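Local coordinates for protein probable ribonuclease HepT (Haemophilus influenzae, PDB 1JOG) that probably acts as the RNA-cleaving toxin of a type VII toxin-antitoxin system and is neutralised by its partner MntA, at residues A13-L18 / E131-L136; V53-L58 / D104-T109; D82-A87 / S97-Y102. All blocks are in the same frame, centred on the assembly; numbering follows the deposited sequence.

Contact 1. Residues A13-L18 / E131-L136; sequences AAFYSL and ESSFLL
Phe-15 of the 13-18 segment aims its ring at three side chains of 131-136, which receive it along its length. Near the root of the ring, the CD1 methyl of Leu-136 sits 3.7 Å from CG of Phe-15, the two side chains running at a slant to each other. That methyl lies 4.2 Å from the Phe-15 ring centroid and 29° off the ring normal, an off-centre CH-pi contact. Further out, OG of Ser-132 lies at the ring edge, close to the ring plane, 3.4 Å from CE2 of Phe-15. At the far end, CB of Ser-133 approaches CZ of Phe-15 to 3.6 Å, obliquely.

The torsion of Phe-15 (chi1 175°) swings CG opposite the backbone N and carries the flat ring out across the gap between the helices. A long aromatic side chain suits this place because the segment axes stay 11.1 Å apart, whereas serine is small enough to let the ring come close to the other backbone. The hydroxyl of Ser-132 is buried, yet it is hydrogen-bonded within its own helix, with the carbonyl O of Phe-128 as its main partner, so its polarity is satisfied although the ring beside it offers no conventional hydrogen bond.

The contact joins helix 8-26 to helix 125-140, whose short segments run nearly antiparallel, at 151°. Leu-129, on the same helix 125-140, also touches the Phe-15 side chain. Helix 36-68 packs against both partners, meeting Ala-14 through Val-53 and Leu-56, and Leu-135 through Ser-57 and Met-61.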
# COMPACT_ATOMS: atom_id res chain seq x y z
N ALA A 13 2.98 -11.91 -13.01
CA ALA A 13 3.18 -10.60 -13.54
C ALA A 13 3.48 -9.52 -12.45
O ALA A 13 4.16 -8.54 -12.74
CB ALA A 13 1.99 -10.22 -14.48
N ALA A 14 3.01 -9.73 -11.22
CA ALA A 14 3.23 -8.76 -10.15
C ALA A 14 4.71 -8.86 -9.79
O ALA A 14 5.39 -7.85 -9.66
CB ALA A 14 2.33 -9.06 -8.94
N PHE A 15 5.17 -10.10 -9.64
CA PHE A 15 6.56 -10.46 -9.38
C PHE A 15 7.53 -9.85 -10.37
O PHE A 15 8.49 -9.18 -10.02
CB PHE A 15 6.76 -11.95 -9.50
CG PHE A 15 8.20 -12.38 -9.38
CD1 PHE A 15 8.95 -12.65 -10.49
CD2 PHE A 15 8.81 -12.43 -8.15
CE1 PHE A 15 10.36 -12.98 -10.39
CE2 PHE A 15 10.20 -12.75 -8.04
CZ PHE A 15 10.96 -13.02 -9.18
N TYR A 16 7.26 -10.09 -11.63
CA TYR A 16 8.07 -9.58 -12.70
C TYR A 16 8.03 -8.05 -12.75
O TYR A 16 9.07 -7.39 -12.97
CB TYR A 16 7.56 -10.18 -13.98
CG TYR A 16 8.14 -9.64 -15.20
CD1 TYR A 16 7.44 -8.69 -15.95
CD2 TYR A 16 9.35 -10.10 -15.66
CE1 TYR A 16 7.94 -8.23 -17.15
CE2 TYR A 16 9.86 -9.63 -16.87
CZ TYR A 16 9.15 -8.70 -17.60
OH TYR A 16 9.67 -8.23 -18.79
N SER A 17 6.84 -7.48 -12.54
CA SER A 17 6.73 -6.03 -12.49
C SER A 17 7.57 -5.53 -11.26
O SER A 17 8.20 -4.49 -11.31
CB SER A 17 5.29 -5.58 -12.32
OG SER A 17 5.21 -4.16 -12.22
N LEU A 18 7.57 -6.26 -10.15
CA LEU A 18 8.38 -5.75 -9.03
C LEU A 18 9.81 -5.75 -9.47
O LEU A 18 10.50 -4.74 -9.37
CB LEU A 18 8.32 -6.66 -7.80
CG LEU A 18 8.36 -6.15 -6.35
CD1 LEU A 18 8.78 -7.29 -5.55
CD2 LEU A 18 9.26 -4.98 -6.09
N GLU A 131 13.45 -15.43 -2.49
CA GLU A 131 12.45 -16.33 -1.88
C GLU A 131 11.14 -16.44 -2.61
O GLU A 131 10.59 -17.52 -2.81
CB GLU A 131 12.12 -15.91 -0.43
CG GLU A 131 13.25 -16.11 0.58
CD GLU A 131 13.86 -17.51 0.50
OE1 GLU A 131 15.08 -17.64 0.22
OE2 GLU A 131 13.11 -18.47 0.69
N SER A 132 10.61 -15.27 -2.96
CA SER A 132 9.33 -15.17 -3.64
C SER A 132 9.48 -15.87 -4.98
O SER A 132 8.58 -16.56 -5.42
CB SER A 132 8.91 -13.68 -3.79
OG SER A 132 9.75 -12.93 -4.65
N SER A 133 10.61 -15.67 -5.65
CA SER A 133 10.84 -16.39 -6.90
C SER A 133 10.97 -17.90 -6.65
O SER A 133 10.68 -18.66 -7.54
CB SER A 133 12.13 -15.98 -7.51
OG SER A 133 12.40 -16.63 -8.74
N PHE A 134 11.43 -18.35 -5.49
CA PHE A 134 11.51 -19.80 -5.39
C PHE A 134 10.11 -20.34 -5.32
O PHE A 134 9.80 -21.28 -5.99
CB PHE A 134 12.29 -20.30 -4.17
CG PHE A 134 13.77 -20.55 -4.42
CD1 PHE A 134 14.72 -19.50 -4.31
CD2 PHE A 134 14.25 -21.86 -4.66
CE1 PHE A 134 16.11 -19.75 -4.41
CE2 PHE A 134 15.65 -22.11 -4.76
CZ PHE A 134 16.57 -21.05 -4.63
N LEU A 135 9.27 -19.71 -4.51
CA LEU A 135 7.89 -20.12 -4.35
C LEU A 135 7.22 -20.23 -5.70
O LEU A 135 6.57 -21.22 -6.01
CB LEU A 135 7.14 -19.07 -3.54
CG LEU A 135 5.63 -19.11 -3.70
CD1 LEU A 135 5.13 -20.44 -2.92
CD2 LEU A 135 4.98 -17.94 -3.03
N LEU A 136 7.35 -19.19 -6.49
CA LEU A 136 6.73 -19.18 -7.81
C LEU A 136 7.25 -20.34 -8.63
O LEU A 136 6.55 -20.81 -9.50
CB LEU A 136 7.08 -17.88 -8.49
CG LEU A 136 6.19 -17.17 -9.47
CD1 LEU A 136 6.91 -15.85 -9.76
CD2 LEU A 136 5.98 -17.96 -10.74

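Contact 2. Residues V53-L58 / D104-T109; sequences VYELSL and DMRNIT
With CG opposite the backbone N (chi1 -171°) and the chain extended from CG to NE, Arg-106 crosses from its helix to Glu-55 and Tyr-54. Glu-55 comes to meet it by bending at chi2, which folds the carboxylate toward the arginine although its CB does not point that way. NE of Arg-106 donates to OE2 of Glu-55 over 3.1 Å with an N-H...O angle of 142°, a moderately bent hydrogen bond within a salt bridge. OE2 is met on its syn side, somewhat out of the carboxylate plane, and NE lies equally near OE1 of Glu-55. The carboxylate and guanidinium planes are only 24° apart.

The ion pair rests mainly on NE: NH2 of Arg-106 is 3.6 Å from OE2 of Glu-55, too far for the second bond of a side-on (NE and NH2) bridge. NH2 has a long, weak ion pair with Glu-51, one helical turn before Glu-55.

Tyr-54 supports the aliphatic part of the same chain. Its CD2 lies 3.2 Å from CD of Arg-106, a tight approach oblique to the ring, and the two side chains cross at about a right angle. Arginine suits the place because its methylenes can pack on a buried aromatic while its charged end reaches acidic residues.

Arg-106 to Thr-109 forms a type I beta turn. Arg-106 opens the RX(4)HXY motif and is, by similarity, an active-site residue together with His-111. Glu-55 and Tyr-54 on helix 36-68 thus hold the motif's arginine, an arrangement consistent with the nuclease site of the HepT family.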
# COMPACT_ATOMS: atom_id res chain seq x y z
N VAL A 53 3.11 -8.76 -4.27
CA VAL A 53 3.63 -10.15 -4.38
C VAL A 53 3.51 -10.99 -3.08
O VAL A 53 3.12 -12.14 -3.09
CB VAL A 53 5.07 -10.11 -4.86
CG1 VAL A 53 5.66 -11.52 -5.00
CG2 VAL A 53 5.08 -9.36 -6.15
N TYR A 54 3.79 -10.36 -1.96
CA TYR A 54 3.65 -10.97 -0.67
C TYR A 54 2.22 -11.53 -0.48
O TYR A 54 2.02 -12.74 -0.19
CB TYR A 54 3.93 -9.91 0.41
CG TYR A 54 3.48 -10.39 1.73
CD1 TYR A 54 4.14 -11.43 2.34
CD2 TYR A 54 2.33 -9.91 2.33
CE1 TYR A 54 3.70 -12.01 3.51
CE2 TYR A 54 1.86 -10.53 3.50
CZ TYR A 54 2.59 -11.59 4.08
OH TYR A 54 2.28 -12.19 5.29
N GLU A 55 1.25 -10.62 -0.55
CA GLU A 55 -0.16 -10.99 -0.46
C GLU A 55 -0.56 -12.11 -1.45
O GLU A 55 -1.03 -13.15 -1.04
CB GLU A 55 -1.05 -9.80 -0.72
CG GLU A 55 -2.06 -9.54 0.36
CD GLU A 55 -1.52 -8.52 1.32
OE1 GLU A 55 -0.79 -8.92 2.25
OE2 GLU A 55 -1.79 -7.30 1.14
N LEU A 56 -0.26 -11.91 -2.73
CA LEU A 56 -0.58 -12.87 -3.78
C LEU A 56 0.15 -14.16 -3.52
O LEU A 56 -0.43 -15.28 -3.64
CB LEU A 56 -0.22 -12.30 -5.16
CG LEU A 56 -1.01 -11.38 -6.14
CD1 LEU A 56 -2.29 -10.90 -5.57
CD2 LEU A 56 -0.19 -10.14 -6.57
N SER A 57 1.43 -14.05 -3.14
CA SER A 57 2.19 -15.29 -2.85
C SER A 57 1.45 -16.05 -1.77
O SER A 57 1.37 -17.27 -1.84
CB SER A 57 3.65 -15.03 -2.35
OG SER A 57 4.45 -14.44 -3.38
N LEU A 58 0.92 -15.35 -0.76
CA LEU A 58 0.23 -16.10 0.27
C LEU A 58 -1.14 -16.57 -0.20
O LEU A 58 -1.63 -17.61 0.25
CB LEU A 58 0.15 -15.33 1.58
CG LEU A 58 1.35 -15.87 2.37
CD1 LEU A 58 2.40 -14.80 2.66
CD2 LEU A 58 0.85 -16.57 3.59
N ASP A 104 6.15 -9.35 9.06
CA ASP A 104 6.53 -8.24 9.96
C ASP A 104 6.89 -7.03 9.04
O ASP A 104 6.40 -5.92 9.22
CB ASP A 104 7.71 -8.62 10.88
CG ASP A 104 7.43 -9.87 11.82
OD1 ASP A 104 6.29 -10.15 12.34
OD2 ASP A 104 8.45 -10.57 12.06
N MSE A 105 7.62 -7.28 7.99
CA MSE A 105 7.93 -6.25 7.01
C MSE A 105 6.57 -5.72 6.48
O MSE A 105 6.25 -4.49 6.56
CB MSE A 105 8.75 -6.88 5.89
CG MSE A 105 9.63 -5.99 5.07
SE MSE A 105 10.70 -7.11 3.93
CE MSE A 105 10.36 -6.36 2.15
N ARG A 106 5.72 -6.63 5.98
CA ARG A 106 4.46 -6.13 5.47
C ARG A 106 3.65 -5.28 6.43
O ARG A 106 3.11 -4.25 5.98
CB ARG A 106 3.52 -7.16 4.88
CG ARG A 106 2.41 -6.31 4.25
CD ARG A 106 1.43 -7.02 3.48
NE ARG A 106 0.46 -6.11 2.88
CZ ARG A 106 0.10 -4.95 3.43
NH1 ARG A 106 0.63 -4.52 4.58
NH2 ARG A 106 -0.86 -4.27 2.86
N ASN A 107 3.58 -5.68 7.70
CA ASN A 107 2.85 -4.95 8.76
C ASN A 107 3.49 -3.63 9.18
O ASN A 107 2.97 -3.03 10.08
CB ASN A 107 2.73 -5.75 10.04
CG ASN A 107 1.93 -7.10 9.86
OD1 ASN A 107 0.95 -7.16 9.10
ND2 ASN A 107 2.33 -8.16 10.58
N ILE A 108 4.64 -3.21 8.60
CA ILE A 108 5.17 -1.89 8.95
C ILE A 108 5.22 -1.00 7.71
O ILE A 108 5.61 0.17 7.79
CB ILE A 108 6.62 -1.98 9.57
CG1 ILE A 108 7.60 -2.67 8.61
CG2 ILE A 108 6.49 -2.65 10.88
CD1 ILE A 108 8.91 -3.01 9.19
N THR A 109 4.85 -1.54 6.55
CA THR A 109 4.87 -0.70 5.36
C THR A 109 3.91 0.48 5.51
O THR A 109 4.07 1.46 4.79
CB THR A 109 4.53 -1.47 4.09
OG1 THR A 109 3.19 -1.92 4.17
CG2 THR A 109 5.48 -2.64 3.92

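Contact 3. Residues D82-A87 / S97-Y102; sequences DILREA and SKWVAY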
# COMPACT_ATOMS: atom_id res chain seq x y z
N ASP A 82 -0.28 -21.54 9.66
CA ASP A 82 -0.73 -22.86 9.27
C ASP A 82 -0.44 -22.93 7.79
O ASP A 82 0.10 -23.92 7.30
CB ASP A 82 -2.23 -23.01 9.52
CG ASP A 82 -2.55 -23.11 10.99
OD1 ASP A 82 -1.69 -23.72 11.70
OD2 ASP A 82 -3.64 -22.60 11.42
N ILE A 83 -0.80 -21.88 7.08
CA ILE A 83 -0.58 -21.77 5.64
C ILE A 83 0.95 -21.98 5.38
O ILE A 83 1.34 -22.74 4.46
CB ILE A 83 -1.02 -20.33 5.13
CG1 ILE A 83 -2.53 -20.11 5.31
CG2 ILE A 83 -0.65 -20.12 3.69
CD1 ILE A 83 -3.37 -20.95 4.41
N LEU A 84 1.80 -21.31 6.17
CA LEU A 84 3.25 -21.46 5.98
C LEU A 84 3.65 -22.86 6.32
O LEU A 84 4.39 -23.44 5.57
CB LEU A 84 4.06 -20.50 6.83
CG LEU A 84 3.83 -19.01 6.59
CD1 LEU A 84 4.86 -18.14 7.45
CD2 LEU A 84 3.91 -18.77 5.12
N ARG A 85 3.21 -23.40 7.44
CA ARG A 85 3.54 -24.80 7.72
C ARG A 85 3.12 -25.76 6.60
O ARG A 85 3.94 -26.60 6.18
CB ARG A 85 2.90 -25.26 9.01
CG ARG A 85 3.67 -24.72 10.20
CD ARG A 85 2.90 -24.93 11.47
NE ARG A 85 3.24 -23.94 12.48
CZ ARG A 85 2.34 -23.35 13.24
NH1 ARG A 85 1.05 -23.65 13.09
NH2 ARG A 85 2.72 -22.46 14.14
N GLU A 86 1.87 -25.66 6.11
CA GLU A 86 1.41 -26.55 5.02
C GLU A 86 2.26 -26.38 3.77
O GLU A 86 2.74 -27.34 3.20
CB GLU A 86 -0.05 -26.29 4.72
CG GLU A 86 -1.01 -27.27 5.38
CD GLU A 86 -0.84 -27.43 6.89
OE1 GLU A 86 -1.25 -28.49 7.40
OE2 GLU A 86 -0.34 -26.51 7.57
N ALA A 87 2.50 -25.13 3.40
CA ALA A 87 3.33 -24.82 2.26
C ALA A 87 4.70 -25.50 2.34
O ALA A 87 5.21 -25.90 1.30
CB ALA A 87 3.51 -23.25 2.14
N SER A 97 10.89 -18.98 8.38
CA SER A 97 11.28 -17.87 9.28
C SER A 97 11.32 -16.63 8.40
O SER A 97 10.92 -15.53 8.80
CB SER A 97 12.65 -18.13 9.87
OG SER A 97 13.56 -18.39 8.83
N LYS A 98 11.70 -16.83 7.16
CA LYS A 98 11.69 -15.73 6.19
C LYS A 98 10.29 -15.15 5.84
O LYS A 98 10.10 -13.92 5.76
CB LYS A 98 12.34 -16.19 4.90
CG LYS A 98 13.79 -16.29 4.96
CD LYS A 98 14.31 -16.78 3.65
CE LYS A 98 15.71 -17.28 3.84
NZ LYS A 98 15.69 -18.64 4.47
N TRP A 99 9.31 -16.02 5.61
CA TRP A 99 7.97 -15.52 5.29
C TRP A 99 7.40 -14.88 6.53
O TRP A 99 6.67 -13.90 6.44
CB TRP A 99 7.07 -16.63 4.76
CG TRP A 99 7.53 -17.00 3.39
CD1 TRP A 99 8.45 -18.01 3.02
CD2 TRP A 99 7.19 -16.33 2.19
NE1 TRP A 99 8.66 -17.97 1.68
CE2 TRP A 99 7.89 -16.96 1.14
CE3 TRP A 99 6.35 -15.26 1.89
CZ2 TRP A 99 7.79 -16.54 -0.18
CZ3 TRP A 99 6.29 -14.84 0.58
CH2 TRP A 99 6.98 -15.47 -0.43
N VAL A 100 7.81 -15.39 7.70
CA VAL A 100 7.33 -14.79 8.92
C VAL A 100 7.88 -13.36 8.99
O VAL A 100 7.20 -12.42 9.39
CB VAL A 100 7.79 -15.60 10.14
CG1 VAL A 100 7.56 -14.80 11.39
CG2 VAL A 100 7.00 -16.89 10.24
N ALA A 101 9.12 -13.20 8.56
CA ALA A 101 9.74 -11.89 8.56
C ALA A 101 9.10 -11.03 7.45
O ALA A 101 8.92 -9.83 7.64
CB ALA A 101 11.31 -12.04 8.36
N TYR A 102 8.76 -11.62 6.30
CA TYR A 102 8.10 -10.81 5.23
C TYR A 102 6.74 -10.21 5.71
O TYR A 102 6.34 -9.12 5.35
CB TYR A 102 7.92 -11.68 4.00
CG TYR A 102 9.24 -12.13 3.38
CD1 TYR A 102 9.32 -13.31 2.62
CD2 TYR A 102 10.40 -11.37 3.56
CE1 TYR A 102 10.51 -13.70 2.08
CE2 TYR A 102 11.58 -11.75 3.04
CZ TYR A 102 11.66 -12.92 2.31
OH TYR A 102 12.91 -13.38 1.88
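Trp-99 is the first residue of 97-102 to meet Leu-84 of the neighbouring helix, and it does so through its CB. Both methyls of Leu-84 reach that atom: CD1 of Leu-84 and CD2 of Leu-84 each lie 3.8 Å from CB of Trp-99. The indole itself leads away. Because its CG stands opposite the carbonyl carbon (chi1 -71°), the ring turns from Leu-84 toward the protein interior, where it touches Leu-135 of helix 125-140.

Val-100 follows, presenting one branch. Its CG2 methyl is 3.7 Å from CD1 of Leu-84, so this leucine methyl is shared between two consecutive residues. A branched leucine fits here because its forked end can straddle neighbouring positions on a helix, and valine's branching at CB places a methyl close to its own backbone, within reach of the leucine.

Tyr-102, one turn beyond Trp-99, does not reach 82-87 but packs on the indole from within its own helix: CD1 of Tyr-102 lies over one face of the Trp-99 ring, toward its rim. The Tyr-102 hydroxyl is hydrogen-bonded to Asp-127, and its ring meets Phe-128 edge to face.

No hydrogen bond links the two segments, and two salt bridges, Arg-85 with Asp-82 and Lys-98 with Asp-95, lie away from the interface. The join between helices 80-89 and 96-106 is therefore purely apolar here, depending on the fit of methyl and methylene groups and on their exclusion from water.

In the fold
The three contacts share one helical body, with helix 36-68 linking them. Ser-57 is a meeting point: its CB is 3.3 Å from CD2 of Leu-135 in contact 1 and 3.9 Å from CH2 of Trp-99 in contact 3. Contacts 2 and 3 both use helix 96-106, with centres about 11 Å apart. Contact 1 lies further off, its centre about 13 Å from that of contact 2 and about 16 Å from that of contact 3. Contact 2 holds the probable active-site Arg-106, whose side chain is about 10 Å from that of His-111 and about 9 Å from that of Trp-99. Contact 1 is packing away from this site.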